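Local coordinates for protein acetylxylan esterase (Geobacillus stearothermophilus, PDB 5BN1) that removes acetyl side groups from the xylose backbone of xylan and xylo-oligosaccharides, acting as a GDSL-family serine esterase assembled into a doughnut-shaped octamer, at residues D14-C19 / T35-Y40. The protein carries 1 engineered substitution. Residues are numbered along the deposited sequence; the frame is centred on the assembly and turned at random.
Sequences DSITDC and TGYVAY
Tyr37 and Thr17 meet hydroxyl to hydroxyl at the buried end of this contact, with Tyr37 OH 2.7 Å from Thr17 OG1, which lies in the plane of the ring at its edge. Tyr37 reaches it with CG placed between its own backbone N and carbonyl carbon (chi1 76°). The same ring edge runs past the Ile16 carbonyl, CE1 standing 3.3 Å from Ile16 O, while Ile16 CG2 packs at 4.1 Å against CE1. Beside them a water donates to Ile16 O and Thr17 O and accepts from Val38 N, tying the short helix 15-18 to the first turn of helix 37-48. The former is the nucleophile turn of the SGNH hydrolase fold: Asp14 caps it through OD1 to Ile16 N, and Ser15, the inferred nucleophile, hydrogen-bonds His194 on the side turned from this contact. Cys19 marks the change toward solvent. Its SG rests 3.7 Å from Gly36 CA, where a glycine leaves room for the sulfur. Beyond it the joint is sparser and polar: Thr35 N donates to Cys19 O (3.0 Å, 154° at the hydrogen), and a second water links that oxygen to OG1 of the exposed Thr35.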
ATOM      1  N   ASP A  14     -13.190  22.370  13.848  1.00 12.67           N
ATOM      2  CA  ASP A  14     -12.181  22.117  12.780  1.00 13.70           C
ATOM      3  C   ASP A  14     -11.268  20.925  13.125  1.00 12.91           C
ATOM      4  O   ASP A  14     -11.668  20.083  13.862  1.00 14.75           O
ATOM      5  CB  ASP A  14     -11.478  23.434  12.522  1.00 13.71           C
ATOM      6  CG  ASP A  14     -10.830  23.985  13.711  1.00 15.35           C
ATOM      7  OD1 ASP A  14     -10.411  23.227  14.617  1.00 14.75           O
ATOM      8  OD2 ASP A  14     -10.777  25.216  13.869  1.00 15.82           O
ATOM      9  N   SER A  15     -10.054  20.969  12.586  1.00 13.95           N
ATOM     10  CA  SER A  15      -9.149  19.839  12.882  1.00 14.55           C
ATOM     11  C   SER A  15      -8.868  19.612  14.331  1.00 14.44           C
ATOM     12  O   SER A  15      -8.644  18.482  14.769  1.00 15.71           O
ATOM     13  CB  SER A  15      -7.776  19.985  12.209  1.00 15.29           C
ATOM     14  OG  SER A  15      -7.182  21.236  12.610  1.00 20.31           O
ATOM     15  N   ILE A  16      -8.888  20.626  15.152  1.00 13.77           N
ATOM     16  CA  ILE A  16      -8.575  20.514  16.605  1.00 13.47           C
ATOM     17  C   ILE A  16      -9.608  19.600  17.213  1.00 12.69           C
ATOM     18  O   ILE A  16      -9.319  18.878  18.166  1.00 13.80           O
ATOM     19  CB  ILE A  16      -8.440  21.905  17.278  1.00 12.90           C
ATOM     20  CG1 ILE A  16      -7.447  22.782  16.533  1.00 14.61           C
ATOM     21  CG2 ILE A  16      -8.044  21.700  18.758  1.00 12.97           C
ATOM     22  CD1 ILE A  16      -6.078  22.233  16.332  1.00 17.37           C
ATOM     23  N   THR A  17     -10.853  19.745  16.761  1.00 13.19           N
ATOM     24  CA  THR A  17     -11.971  18.955  17.186  1.00 13.40           C
ATOM     25  C   THR A  17     -11.928  17.563  16.523  1.00 13.94           C
ATOM     26  O   THR A  17     -12.037  16.533  17.220  1.00 14.59           O
ATOM     27  CB  THR A  17     -13.327  19.705  17.011  1.00 14.30           C
ATOM     28  OG1 THR A  17     -13.220  20.882  17.779  1.00 13.72           O
ATOM     29  CG2 THR A  17     -14.500  18.835  17.496  1.00 14.81           C
ATOM     30  N   ASP A  18     -11.826  17.534  15.202  1.00 14.67           N
ATOM     31  CA  ASP A  18     -11.800  16.330  14.341  1.00 14.85           C
ATOM     32  C   ASP A  18     -10.833  15.250  14.873  1.00 16.12           C
ATOM     33  O   ASP A  18     -11.243  14.183  15.364  1.00 17.00           O
ATOM     34  CB  ASP A  18     -11.480  16.813  12.934  1.00 14.45           C
ATOM     35  CG  ASP A  18     -11.483  15.717  11.877  1.00 16.65           C
ATOM     36  OD1 ASP A  18     -11.440  14.554  12.241  1.00 19.35           O
ATOM     37  OD2 ASP A  18     -11.533  16.045  10.678  1.00 18.07           O
ATOM     38  N   CYS A  19      -9.532  15.629  14.827  1.00 17.16           N
ATOM     39  CA  CYS A  19      -8.453  14.750  15.296  1.00 17.89           C
ATOM     40  C   CYS A  19      -8.619  13.338  14.689  1.00 18.28           C
ATOM     41  O   CYS A  19      -8.377  12.370  15.417  1.00 18.92           O
ATOM     42  CB  CYS A  19      -8.335  14.680  16.726  1.00 17.56           C
ATOM     43  SG  CYS A  19      -7.718  16.227  17.399  1.00 23.71           S
ATOM     44  N   THR A  35      -8.353  11.392  18.238  1.00 16.45           N
ATOM     45  CA  THR A  35      -7.247  11.274  19.189  1.00 17.07           C
ATOM     46  C   THR A  35      -6.813  12.519  19.894  1.00 18.37           C
ATOM     47  O   THR A  35      -5.636  12.681  20.259  1.00 24.28           O
ATOM     48  CB  THR A  35      -5.989  10.683  18.467  1.00 18.39           C
ATOM     49  OG1 THR A  35      -5.682  11.480  17.324  1.00 22.16           O
ATOM     50  CG2 THR A  35      -6.362   9.256  18.009  1.00 26.49           C
ATOM     51  N   GLY A  36      -7.728  13.450  20.176  1.00 14.56           N
ATOM     52  CA  GLY A  36      -7.394  14.722  20.790  1.00 14.12           C
ATOM     53  C   GLY A  36      -8.390  14.981  21.921  1.00 14.06           C
ATOM     54  O   GLY A  36      -8.867  14.132  22.683  1.00 13.52           O
ATOM     55  N   TYR A  37      -8.644  16.287  22.071  1.00 13.14           N
ATOM     56  CA  TYR A  37      -9.264  16.748  23.337  1.00 13.40           C
ATOM     57  C   TYR A  37     -10.678  16.136  23.514  1.00 12.15           C
ATOM     58  O   TYR A  37     -11.027  15.915  24.658  1.00 12.59           O
ATOM     59  CB  TYR A  37      -9.344  18.290  23.502  1.00 13.02           C
ATOM     60  CG  TYR A  37     -10.400  19.027  22.707  1.00 12.35           C
ATOM     61  CD1 TYR A  37     -10.247  19.391  21.369  1.00 12.53           C
ATOM     62  CD2 TYR A  37     -11.667  19.238  23.274  1.00 13.15           C
ATOM     63  CE1 TYR A  37     -11.256  19.999  20.614  1.00 12.78           C
ATOM     64  CE2 TYR A  37     -12.653  19.846  22.520  1.00 13.81           C
ATOM     65  CZ  TYR A  37     -12.475  20.204  21.238  1.00 15.30           C
ATOM     66  OH  TYR A  37     -13.506  20.784  20.443  1.00 15.25           O
ATOM     67  N   VAL A  38     -11.429  15.911  22.449  1.00 12.13           N
ATOM     68  CA  VAL A  38     -12.744  15.284  22.602  1.00 12.05           C
ATOM     69  C   VAL A  38     -12.622  13.896  23.282  1.00 12.30           C
ATOM     70  O   VAL A  38     -13.237  13.624  24.257  1.00 14.71           O
ATOM     71  CB  VAL A  38     -13.470  15.225  21.296  1.00 12.41           C
ATOM     72  CG1 VAL A  38     -14.797  14.441  21.407  1.00 14.04           C
ATOM     73  CG2 VAL A  38     -13.765  16.645  20.766  1.00 12.77           C
ATOM     74  N   ALA A  39     -11.702  13.117  22.745  1.00 12.11           N
ATOM     75  CA  ALA A  39     -11.520  11.819  23.326  1.00 12.98           C
ATOM     76  C   ALA A  39     -11.049  11.922  24.743  1.00 13.54           C
ATOM     77  O   ALA A  39     -11.418  11.053  25.572  1.00 14.03           O
ATOM     78  CB  ALA A  39     -10.539  11.004  22.489  1.00 12.85           C
ATOM     79  N   TYR A  40     -10.143  12.834  25.036  1.00 12.03           N
ATOM     80  CA  TYR A  40      -9.621  12.991  26.365  1.00 12.86           C
ATOM     81  C   TYR A  40     -10.695  13.392  27.383  1.00 12.23           C
ATOM     82  O   TYR A  40     -10.741  12.934  28.515  1.00 13.45           O
ATOM     83  CB  TYR A  40      -8.432  13.928  26.446  1.00 12.18           C
ATOM     84  CG  TYR A  40      -7.232  13.594  25.609  1.00 14.20           C
ATOM     85  CD1 TYR A  40      -7.085  12.354  25.093  1.00 14.27           C
ATOM     86  CD2 TYR A  40      -6.264  14.482  25.461  1.00 15.57           C
ATOM     87  CE1 TYR A  40      -5.970  12.058  24.267  1.00 16.45           C
ATOM     88  CE2 TYR A  40      -5.148  14.240  24.631  1.00 15.96           C
ATOM     89  CZ  TYR A  40      -5.021  13.040  24.084  1.00 17.46           C
ATOM     90  OH  TYR A  40      -3.873  12.715  23.298  1.00 18.85           O
TER
HETATM   91  O   HOH W   1     -10.608  16.333  19.479  1.00 14.10           O
HETATM   92  O   HOH W   2      -5.892  10.536  14.810  1.00 41.73           O